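Protein, Family 18 Chitinase (Crocus vernus, PDB 3SIM) probably hydrolyses the beta-1,4 linkages of chitin, as a plant glycosyl hydrolase of family 18 built on a TIM barrel. Local coordinates at residues 15-20 with 31-36; 5-10 with 59-64; 52-57 with 111-116. All blocks are in the same frame, centred on the assembly; numbering follows the deposited sequence.

Contact 1 of 3, residues 15-20 with 31-36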
loop_
_atom_site.group_PDB
_atom_site.type_symbol
_atom_site.label_atom_id
_atom_site.label_comp_id
_atom_site.label_asym_id
_atom_site.label_seq_id
_atom_site.Cartn_x
_atom_site.Cartn_y
_atom_site.Cartn_z
ATOM N N VAL A 15 5.458 13.597 10.554
ATOM C CA VAL A 15 6.237 12.390 10.786
ATOM C C VAL A 15 7.329 12.125 9.737
ATOM O O VAL A 15 7.094 12.071 8.616
ATOM C CB VAL A 15 5.326 11.142 11.030
ATOM C CG1 VAL A 15 6.165 9.836 11.168
ATOM C CG2 VAL A 15 4.469 11.364 12.193
ATOM N N LYS A 16 8.537 11.964 10.207
ATOM C CA LYS A 16 9.695 11.602 9.418
ATOM C C LYS A 16 9.989 10.134 9.391
ATOM O O LYS A 16 9.619 9.486 10.271
ATOM C CB LYS A 16 10.892 12.297 9.978
ATOM C CG LYS A 16 11.001 13.629 9.489
ATOM C CD LYS A 16 10.966 14.511 10.553
ATOM C CE LYS A 16 12.338 14.734 10.977
ATOM N NZ LYS A 16 12.435 15.961 11.726
ATOM N N PHE A 17 10.746 9.660 8.421
ATOM C CA PHE A 17 11.098 8.252 8.318
ATOM C C PHE A 17 11.840 7.828 9.618
ATOM O O PHE A 17 11.592 6.788 10.211
ATOM C CB PHE A 17 12.034 7.975 7.123
ATOM C CG PHE A 17 11.450 8.204 5.730
ATOM C CD1 PHE A 17 10.505 7.374 5.172
ATOM C CD2 PHE A 17 11.980 9.189 4.921
ATOM C CE1 PHE A 17 10.085 7.590 3.879
ATOM C CE2 PHE A 17 11.536 9.386 3.667
ATOM C CZ PHE A 17 10.589 8.593 3.144
ATOM N N SER A 18 12.718 8.715 10.054
ATOM C CA SER A 18 13.537 8.542 11.234
ATOM C C SER A 18 12.755 8.548 12.549
ATOM O O SER A 18 13.271 8.182 13.534
ATOM C CB SER A 18 14.731 9.481 11.277
ATOM O OG SER A 18 14.360 10.787 11.496
ATOM N N ASP A 19 11.537 9.031 12.532
ATOM C CA ASP A 19 10.669 8.895 13.656
ATOM C C ASP A 19 10.174 7.442 13.919
ATOM O O ASP A 19 9.756 7.126 14.978
ATOM C CB ASP A 19 9.507 9.867 13.616
ATOM C CG ASP A 19 9.921 11.321 13.698
ATOM O OD1 ASP A 19 10.942 11.685 14.225
ATOM O OD2 ASP A 19 9.183 12.081 13.201
ATOM N N VAL A 20 10.143 6.619 12.894
ATOM C CA VAL A 20 9.586 5.294 12.975
ATOM C C VAL A 20 10.594 4.221 13.402
ATOM O O VAL A 20 11.550 4.023 12.777
ATOM C CB VAL A 20 8.858 4.910 11.664
ATOM C CG1 VAL A 20 8.324 3.520 11.741
ATOM C CG2 VAL A 20 7.782 5.885 11.351
ATOM N N PHE A 31 8.845 1.008 3.608
ATOM C CA PHE A 31 8.094 2.262 3.620
ATOM C C PHE A 31 7.204 2.370 2.367
ATOM O O PHE A 31 7.625 1.995 1.313
ATOM C CB PHE A 31 8.994 3.487 3.806
ATOM C CG PHE A 31 9.471 3.714 5.238
ATOM C CD1 PHE A 31 10.790 3.558 5.578
ATOM C CD2 PHE A 31 8.620 4.088 6.217
ATOM C CE1 PHE A 31 11.201 3.755 6.872
ATOM C CE2 PHE A 31 9.031 4.279 7.466
ATOM C CZ PHE A 31 10.321 4.115 7.805
ATOM N N VAL A 32 5.966 2.812 2.504
ATOM C CA VAL A 32 5.128 3.095 1.345
ATOM C C VAL A 32 4.549 4.549 1.271
ATOM O O VAL A 32 3.670 4.917 2.016
ATOM C CB VAL A 32 4.003 1.981 1.111
ATOM C CG1 VAL A 32 3.156 2.290 -0.046
ATOM C CG2 VAL A 32 4.554 0.614 1.077
ATOM N N LEU A 33 5.076 5.349 0.374
ATOM C CA LEU A 33 4.714 6.772 0.288
ATOM C C LEU A 33 3.247 7.012 -0.212
ATOM O O LEU A 33 2.879 6.544 -1.229
ATOM C CB LEU A 33 5.712 7.526 -0.584
ATOM C CG LEU A 33 7.176 7.597 -0.191
ATOM C CD1 LEU A 33 8.050 8.093 -1.289
ATOM C CD2 LEU A 33 7.326 8.442 1.048
ATOM N N SER A 34 2.465 7.750 0.530
ATOM C CA SER A 34 1.095 7.963 0.151
ATOM C C SER A 34 0.676 9.421 0.001
ATOM O O SER A 34 0.677 10.127 0.949
ATOM C CB SER A 34 0.155 7.291 1.165
ATOM O OG SER A 34 0.735 6.308 1.937
ATOM N N PHE A 35 0.287 9.866 -1.170
ATOM C CA PHE A 35 0.110 9.150 -2.401
ATOM C C PHE A 35 0.640 9.944 -3.643
ATOM O O PHE A 35 0.825 11.113 -3.604
ATOM C CB PHE A 35 -1.375 8.866 -2.637
ATOM C CG PHE A 35 -2.030 7.992 -1.612
ATOM C CD1 PHE A 35 -2.079 6.653 -1.774
ATOM C CD2 PHE A 35 -2.618 8.532 -0.502
ATOM C CE1 PHE A 35 -2.679 5.873 -0.868
ATOM C CE2 PHE A 35 -3.226 7.736 0.426
ATOM C CZ PHE A 35 -3.256 6.407 0.243
ATOM N N ALA A 36 0.856 9.234 -4.722
ATOM C CA ALA A 36 0.929 9.795 -6.038
ATOM C C ALA A 36 -0.419 9.560 -6.705
ATOM O O ALA A 36 -0.907 8.480 -6.687
ATOM C CB ALA A 36 2.017 9.192 -6.828
#
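The backbones at Phe17 and Phe31 stay well apart, their CA atoms 8.2 Å from each other, so the loop 15-20 meets strand 31-36 mainly through side chains. Phe17 to Asp19 form a 3-10 turn, held by the backbone bonds Asp19 N to Lys16 O (3.0 Å) and Val20 N to Phe17 O (3.1 Å). Asp19 folds back to take a nearly straight bond (169°) from Lys16 N, which reaches OD2 from above the carboxylate plane. These bonds bracket Phe17 and probably help to set its direction.

The rings of Phe17 and Phe31 form a T-shaped pair, with centroids 5.1 Å apart and planes at 66°. CD1 of Phe17 stands 3.7 Å above the plane of Phe31, over the ring centre. In Phe31, CG lies anti to the carbonyl carbon (chi1 -77°), which carries the ring out from the strand to receive this edge on one face. Val20 comes from another direction: its CB lies near the ring plane, 4.2 Å from CZ of Phe31. Farther along the strand, CD2 of Leu33 meets Phe17 at the far end of its ring, 3.9 Å from CZ, the two side chains crossing at about a right angle. Ile66 and Ile69 of helix 63-72 also touch Phe17, which therefore joins loop, strand and helix.

This apolar layer between a barrel strand and its outer cover is characteristic of the TIM barrel. The cis peptide before Phe35, on the same strand, recalls the non-proline cis bonds of family 18 relatives such as hevamine.

Contact 2 of 3, residues 5-10 with 59-64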
loop_
_atom_site.group_PDB
_atom_site.type_symbol
_atom_site.label_atom_id
_atom_site.label_comp_id
_atom_site.label_asym_id
_atom_site.label_seq_id
_atom_site.Cartn_x
_atom_site.Cartn_y
_atom_site.Cartn_z
ATOM N N GLU A 5 5.000 -0.368 6.166
ATOM C CA GLU A 5 4.570 0.871 6.794
ATOM C C GLU A 5 4.103 1.968 5.831
ATOM O O GLU A 5 4.896 2.585 5.201
ATOM C CB GLU A 5 5.675 1.413 7.702
ATOM C CG GLU A 5 5.338 2.587 8.563
ATOM C CD GLU A 5 4.547 2.236 9.885
ATOM O OE1 GLU A 5 4.274 1.104 10.144
ATOM O OE2 GLU A 5 4.205 3.097 10.637
ATOM N N TYR A 6 2.803 2.204 5.739
ATOM C CA TYR A 6 2.303 3.348 4.971
ATOM C C TYR A 6 2.694 4.718 5.641
ATOM O O TYR A 6 2.698 4.793 6.807
ATOM C CB TYR A 6 0.819 3.241 4.635
ATOM C CG TYR A 6 0.496 2.154 3.624
ATOM C CD1 TYR A 6 0.242 2.434 2.313
ATOM C CD2 TYR A 6 0.567 0.838 3.971
ATOM C CE1 TYR A 6 -0.031 1.405 1.413
ATOM C CE2 TYR A 6 0.332 -0.161 3.107
ATOM C CZ TYR A 6 0.031 0.102 1.828
ATOM O OH TYR A 6 -0.208 -0.917 0.998
ATOM N N ILE A 7 3.065 5.703 4.858
ATOM C CA ILE A 7 3.510 6.994 5.353
ATOM C C ILE A 7 3.300 8.166 4.376
ATOM O O ILE A 7 3.411 8.058 3.191
ATOM C CB ILE A 7 5.017 6.967 5.847
ATOM C CG1 ILE A 7 5.459 8.291 6.517
ATOM C CG2 ILE A 7 5.909 6.723 4.753
ATOM C CD1 ILE A 7 6.635 8.201 7.269
ATOM N N GLY A 8 3.071 9.308 4.996
ATOM C CA GLY A 8 2.646 10.534 4.386
ATOM C C GLY A 8 1.174 10.956 4.243
ATOM O O GLY A 8 0.937 11.920 3.635
ATOM N N TYR A 9 0.252 10.173 4.790
ATOM C CA TYR A 9 -1.156 10.442 4.884
ATOM C C TYR A 9 -1.719 9.835 6.198
ATOM O O TYR A 9 -1.355 8.771 6.549
ATOM C CB TYR A 9 -1.871 9.887 3.665
ATOM C CG TYR A 9 -3.277 10.388 3.464
ATOM C CD1 TYR A 9 -3.531 11.506 2.742
ATOM C CD2 TYR A 9 -4.318 9.738 4.015
ATOM C CE1 TYR A 9 -4.763 11.950 2.586
ATOM C CE2 TYR A 9 -5.558 10.153 3.855
ATOM C CZ TYR A 9 -5.792 11.259 3.151
ATOM O OH TYR A 9 -7.047 11.641 3.012
ATOM N N PRO A 10 -2.599 10.534 6.899
ATOM C CA PRO A 10 -3.157 11.833 6.558
ATOM C C PRO A 10 -2.094 12.958 6.514
ATOM O O PRO A 10 -1.054 12.810 7.038
ATOM C CB PRO A 10 -4.128 12.107 7.710
ATOM C CG PRO A 10 -4.340 10.856 8.389
ATOM C CD PRO A 10 -3.281 9.941 8.059
ATOM N N SER A 59 9.157 18.012 1.200
ATOM C CA SER A 59 10.065 18.609 2.119
ATOM C C SER A 59 10.354 17.821 3.400
ATOM O O SER A 59 11.279 18.065 4.080
ATOM C CB SER A 59 9.715 20.030 2.381
ATOM O OG SER A 59 8.914 20.092 3.469
ATOM N N ILE A 60 9.457 16.938 3.735
ATOM C CA ILE A 60 9.670 16.011 4.821
ATOM C C ILE A 60 10.127 14.605 4.350
ATOM O O ILE A 60 11.063 14.078 4.845
ATOM C CB ILE A 60 8.427 15.931 5.725
ATOM C CG1 ILE A 60 8.169 17.268 6.408
ATOM C CG2 ILE A 60 8.544 14.911 6.777
ATOM C CD1 ILE A 60 6.797 17.453 6.678
ATOM N N LEU A 61 9.399 14.018 3.421
ATOM C CA LEU A 61 9.771 12.794 2.725
ATOM C C LEU A 61 10.381 13.008 1.304
ATOM O O LEU A 61 9.723 12.812 0.327
ATOM C CB LEU A 61 8.573 11.864 2.685
ATOM C CG LEU A 61 7.825 11.845 4.015
ATOM C CD1 LEU A 61 6.511 11.234 3.906
ATOM C CD2 LEU A 61 8.638 11.244 5.095
ATOM N N GLY A 62 11.615 13.457 1.248
ATOM C CA GLY A 62 12.308 13.647 0.026
ATOM C C GLY A 62 13.398 12.652 -0.340
ATOM O O GLY A 62 13.714 11.759 0.403
ATOM N N PRO A 63 14.007 12.930 -1.493
ATOM C CA PRO A 63 15.076 12.129 -2.049
ATOM C C PRO A 63 16.277 12.005 -1.087
ATOM O O PRO A 63 16.703 10.940 -0.916
ATOM C CB PRO A 63 15.425 12.883 -3.338
ATOM C CG PRO A 63 14.246 13.518 -3.708
ATOM C CD PRO A 63 13.503 13.855 -2.507
ATOM N N ASP A 64 16.735 13.063 -0.454
ATOM C CA ASP A 64 17.788 12.986 0.549
ATOM C C ASP A 64 17.452 12.189 1.849
ATOM O O ASP A 64 18.252 11.478 2.337
ATOM C CB ASP A 64 18.315 14.373 0.905
ATOM C CG ASP A 64 18.896 15.153 -0.291
ATOM O OD1 ASP A 64 19.385 14.617 -1.274
ATOM O OD2 ASP A 64 18.857 16.342 -0.171
#
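Leu61 meets Ile7 and Gly8 by apolar contact alone, through a single methyl group. CD1 of Leu61 lies 4.1 Å from CG1 of Ile7 and 4.0 Å from CA of Gly8, so one carbon reaches both the last residue of strand 5-7 and the first of the loop beyond it. Ile7 holds CG1 opposite the backbone N (chi1 -174°), bringing that branch to the leucine as the two side chains pass at a slant.

The second element is steric. Gly8 has phi/psi of 93/4°, where a CB would collide with the carbonyl O of Ile7; the same CB would stand only 3.5 Å from CD1 of Leu61. Backbone shape and close packing thus both favour glycine.

Polar bonding supports the 59-64 side: Gly62, in the N-cap position, gives its N-H to OE1 of Gln65, which helps hold the chain just after the leucine. On the other side, a weak hydrogen bond links the carbonyl O of Ile7 with OG of Ser34.

In the fold, Ile7 also pairs through its backbone with Val32 and packs on Ala255 of helix 255-258. Leu61 touches Leu33 on strand 28-37 and Phe17 in the loop between strands 2-7 and 28-37, so the entrance to helix 63-72 is packed against these two adjacent strands.

Contact 3 of 3, residues 52-57 with 111-116. With ACT (acetate ion), chain C.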
loop_
_atom_site.group_PDB
_atom_site.type_symbol
_atom_site.label_atom_id
_atom_site.label_comp_id
_atom_site.label_asym_id
_atom_site.label_seq_id
_atom_site.Cartn_x
_atom_site.Cartn_y
_atom_site.Cartn_z
ATOM N N PHE A 52 0.827 11.544 -13.233
ATOM C CA PHE A 52 0.943 11.567 -11.796
ATOM C C PHE A 52 1.565 12.822 -11.200
ATOM O O PHE A 52 2.528 13.287 -11.672
ATOM C CB PHE A 52 1.615 10.285 -11.338
ATOM C CG PHE A 52 0.716 9.110 -11.445
ATOM C CD1 PHE A 52 -0.123 8.770 -10.394
ATOM C CD2 PHE A 52 0.598 8.432 -12.616
ATOM C CE1 PHE A 52 -0.996 7.730 -10.508
ATOM C CE2 PHE A 52 -0.281 7.418 -12.742
ATOM C CZ PHE A 52 -1.069 7.051 -11.666
ATOM N N ASN A 53 0.962 13.303 -10.143
ATOM C CA ASN A 53 1.461 14.310 -9.258
ATOM C C ASN A 53 1.733 13.759 -7.841
ATOM O O ASN A 53 1.153 12.810 -7.474
ATOM C CB ASN A 53 0.486 15.490 -9.208
ATOM C CG ASN A 53 0.560 16.362 -10.430
ATOM O OD1 ASN A 53 1.587 16.831 -10.769
ATOM N ND2 ASN A 53 -0.523 16.550 -11.075
ATOM N N VAL A 54 2.643 14.384 -7.115
ATOM C CA VAL A 54 3.071 14.005 -5.793
ATOM C C VAL A 54 2.205 14.655 -4.682
ATOM O O VAL A 54 2.212 15.801 -4.591
ATOM C CB VAL A 54 4.562 14.344 -5.595
ATOM C CG1 VAL A 54 4.964 14.323 -4.162
ATOM C CG2 VAL A 54 5.440 13.441 -6.397
ATOM N N PHE A 55 1.452 13.902 -3.897
ATOM C CA PHE A 55 0.596 14.496 -2.861
ATOM C C PHE A 55 1.060 14.403 -1.409
ATOM O O PHE A 55 0.473 14.936 -0.536
ATOM C CB PHE A 55 -0.857 14.099 -3.045
ATOM C CG PHE A 55 -1.524 14.742 -4.221
ATOM C CD1 PHE A 55 -1.419 14.192 -5.445
ATOM C CD2 PHE A 55 -2.253 15.895 -4.102
ATOM C CE1 PHE A 55 -1.987 14.765 -6.505
ATOM C CE2 PHE A 55 -2.850 16.456 -5.173
ATOM C CZ PHE A 55 -2.707 15.904 -6.376
ATOM N N TRP A 56 2.130 13.662 -1.193
ATOM C CA TRP A 56 2.854 13.745 0.055
ATOM C C TRP A 56 3.772 14.933 0.053
ATOM O O TRP A 56 3.995 15.524 -0.967
ATOM C CB TRP A 56 3.649 12.481 0.433
ATOM C CG TRP A 56 4.842 12.194 -0.361
ATOM C CD1 TRP A 56 6.109 12.519 -0.069
ATOM C CD2 TRP A 56 4.882 11.522 -1.586
ATOM N NE1 TRP A 56 6.944 12.107 -1.034
ATOM C CE2 TRP A 56 6.216 11.473 -1.985
ATOM C CE3 TRP A 56 3.920 10.924 -2.388
ATOM C CZ2 TRP A 56 6.601 10.872 -3.138
ATOM C CZ3 TRP A 56 4.303 10.344 -3.514
ATOM C CH2 TRP A 56 5.627 10.322 -3.897
ATOM N N ASP A 57 4.290 15.230 1.219
ATOM C CA ASP A 57 5.143 16.393 1.437
ATOM C C ASP A 57 6.648 16.087 1.214
ATOM O O ASP A 57 7.314 15.557 2.057
ATOM C CB ASP A 57 4.815 17.027 2.812
ATOM C CG ASP A 57 5.567 18.348 3.090
ATOM O OD1 ASP A 57 6.473 18.696 2.420
ATOM O OD2 ASP A 57 5.227 18.983 4.023
ATOM N N THR A 111 8.021 6.929 -13.879
ATOM C CA THR A 111 9.425 6.662 -14.092
ATOM C C THR A 111 10.256 7.841 -13.587
ATOM O O THR A 111 11.112 7.661 -12.824
ATOM C CB THR A 111 9.825 6.342 -15.559
ATOM O OG1 THR A 111 9.369 5.068 -15.940
ATOM C CG2 THR A 111 11.346 6.363 -15.689
ATOM N N ARG A 112 9.849 9.046 -13.928
ATOM C CA ARG A 112 10.465 10.252 -13.374
ATOM C C ARG A 112 10.397 10.345 -11.837
ATOM O O ARG A 112 11.365 10.582 -11.220
ATOM C CB ARG A 112 9.857 11.546 -13.974
ATOM C CG ARG A 112 10.454 12.818 -13.402
ATOM C CD ARG A 112 9.756 14.128 -13.769
ATOM N NE ARG A 112 10.330 15.213 -13.034
ATOM C CZ ARG A 112 9.934 15.583 -11.847
ATOM N NH1 ARG A 112 8.919 14.973 -11.301
ATOM N NH2 ARG A 112 10.530 16.534 -11.213
ATOM N N ILE A 113 9.238 10.125 -11.253
ATOM C CA ILE A 113 9.100 10.169 -9.813
ATOM C C ILE A 113 9.948 9.077 -9.108
ATOM O O ILE A 113 10.625 9.353 -8.172
ATOM C CB ILE A 113 7.586 10.121 -9.352
ATOM C CG1 ILE A 113 6.842 11.434 -9.635
ATOM C CG2 ILE A 113 7.429 9.824 -7.877
ATOM C CD1 ILE A 113 5.415 11.332 -9.713
ATOM N N ILE A 114 9.879 7.865 -9.609
ATOM C CA ILE A 114 10.563 6.745 -9.035
ATOM C C ILE A 114 12.080 6.944 -9.062
ATOM O O ILE A 114 12.676 6.793 -8.070
ATOM C CB ILE A 114 10.168 5.411 -9.727
ATOM C CG1 ILE A 114 8.732 5.022 -9.369
ATOM C CG2 ILE A 114 11.154 4.342 -9.404
ATOM C CD1 ILE A 114 8.156 3.998 -10.214
ATOM N N GLN A 115 12.632 7.346 -10.199
ATOM C CA GLN A 115 14.069 7.649 -10.323
ATOM C C GLN A 115 14.494 8.819 -9.432
ATOM O O GLN A 115 15.422 8.745 -8.749
ATOM C CB GLN A 115 14.506 7.868 -11.790
ATOM C CG GLN A 115 14.268 6.690 -12.722
ATOM C CD GLN A 115 14.602 6.963 -14.189
ATOM O OE1 GLN A 115 14.531 8.057 -14.647
ATOM N NE2 GLN A 115 14.956 5.956 -14.890
ATOM N N ARG A 116 13.720 9.880 -9.441
ATOM C CA ARG A 116 14.003 11.043 -8.637
ATOM C C ARG A 116 14.012 10.797 -7.126
ATOM O O ARG A 116 14.867 11.289 -6.492
ATOM C CB ARG A 116 13.112 12.241 -8.986
ATOM C CG ARG A 116 13.666 13.566 -8.512
ATOM C CD ARG A 116 12.810 14.751 -8.942
ATOM N NE ARG A 116 11.868 15.181 -7.933
ATOM C CZ ARG A 116 12.204 15.859 -6.862
ATOM N NH1 ARG A 116 11.329 16.243 -6.026
ATOM N NH2 ARG A 116 13.439 16.185 -6.665
HETATM C C ACT C . -0.562 17.810 -14.598
HETATM O O ACT C . -1.324 17.686 -15.587
HETATM O OXT ACT C . -1.055 18.447 -13.634
HETATM C CH3 ACT C . 0.835 17.223 -14.572
#
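Ile113 is the one residue of 111-116 that touches 52-57, and it meets Phe52 and Val54 with CD1 and Trp56 with CG2. Its CD1 comes 3.9 Å from CG2 of Val54, the two side chains running alongside each other and pointing opposite ways. The same methyl lies 4.0 Å from the carbonyl O of Phe52 and 4.3 Å from its CB. CG2, the other branch, opposite the backbone N while chi1 of -72° sets CG1 beside that N, points to the indole of Trp56 and reaches CH2 at its edge, near the plane, at 4.4 Å.

While CG2 of Val54 meets the isoleucine, CG1 sits 3.7 Å above the indole plane of Trp56, over its centre, so the ring has a methyl on one face and another at its rim. NE1 of Trp56 is bonded to the carbonyl of Leu61, which helps fix the ring's rotation.

Asn53 turns away from the helix. Its ND2 gives a hydrogen bond to OXT of an acetate, 3.2 Å long with an angle of 166° at the hydrogen, and a second to the carbonyl of Tyr39. A leucine in its place would probably leave that carbonyl without this donor and deprive the acetate of its N-H partner. The acetate, probably from the crystallisation liquor, is likely incidental.

The chemistry separates by side of the strand: hydrocarbon toward 111-116, amide hydrogen bonding on the other. Cohesion between these segments rests on dispersion and burial, while Ser109 OG, earlier on the same helix, adds a polar bond to Phe52 N.

Along the chain, 5-10 comes first, then both segments of contact 1, then 52-57, 59-64 and finally 111-116. Contact 1 therefore falls wholly between the halves of contact 2, while contacts 2 and 3 cross. The centres lie about 4 Å apart for contacts 1 and 2, about 11 Å for contacts 2 and 3, and about 14 Å for contacts 1 and 3. All reach one sheet: strand 28-37 runs parallel to 2-7 and antiparallel to the short strand 53-54. Backbone bonds Val32 to Glu5 and Phe35 to Phe55 join neighbouring segments. Contact 2 sets the entrance of helix 63-72 against strand 2-7, contact 1 packs a loop on strand 28-37, and contact 3 helix 99-116 on the added strand 53-54.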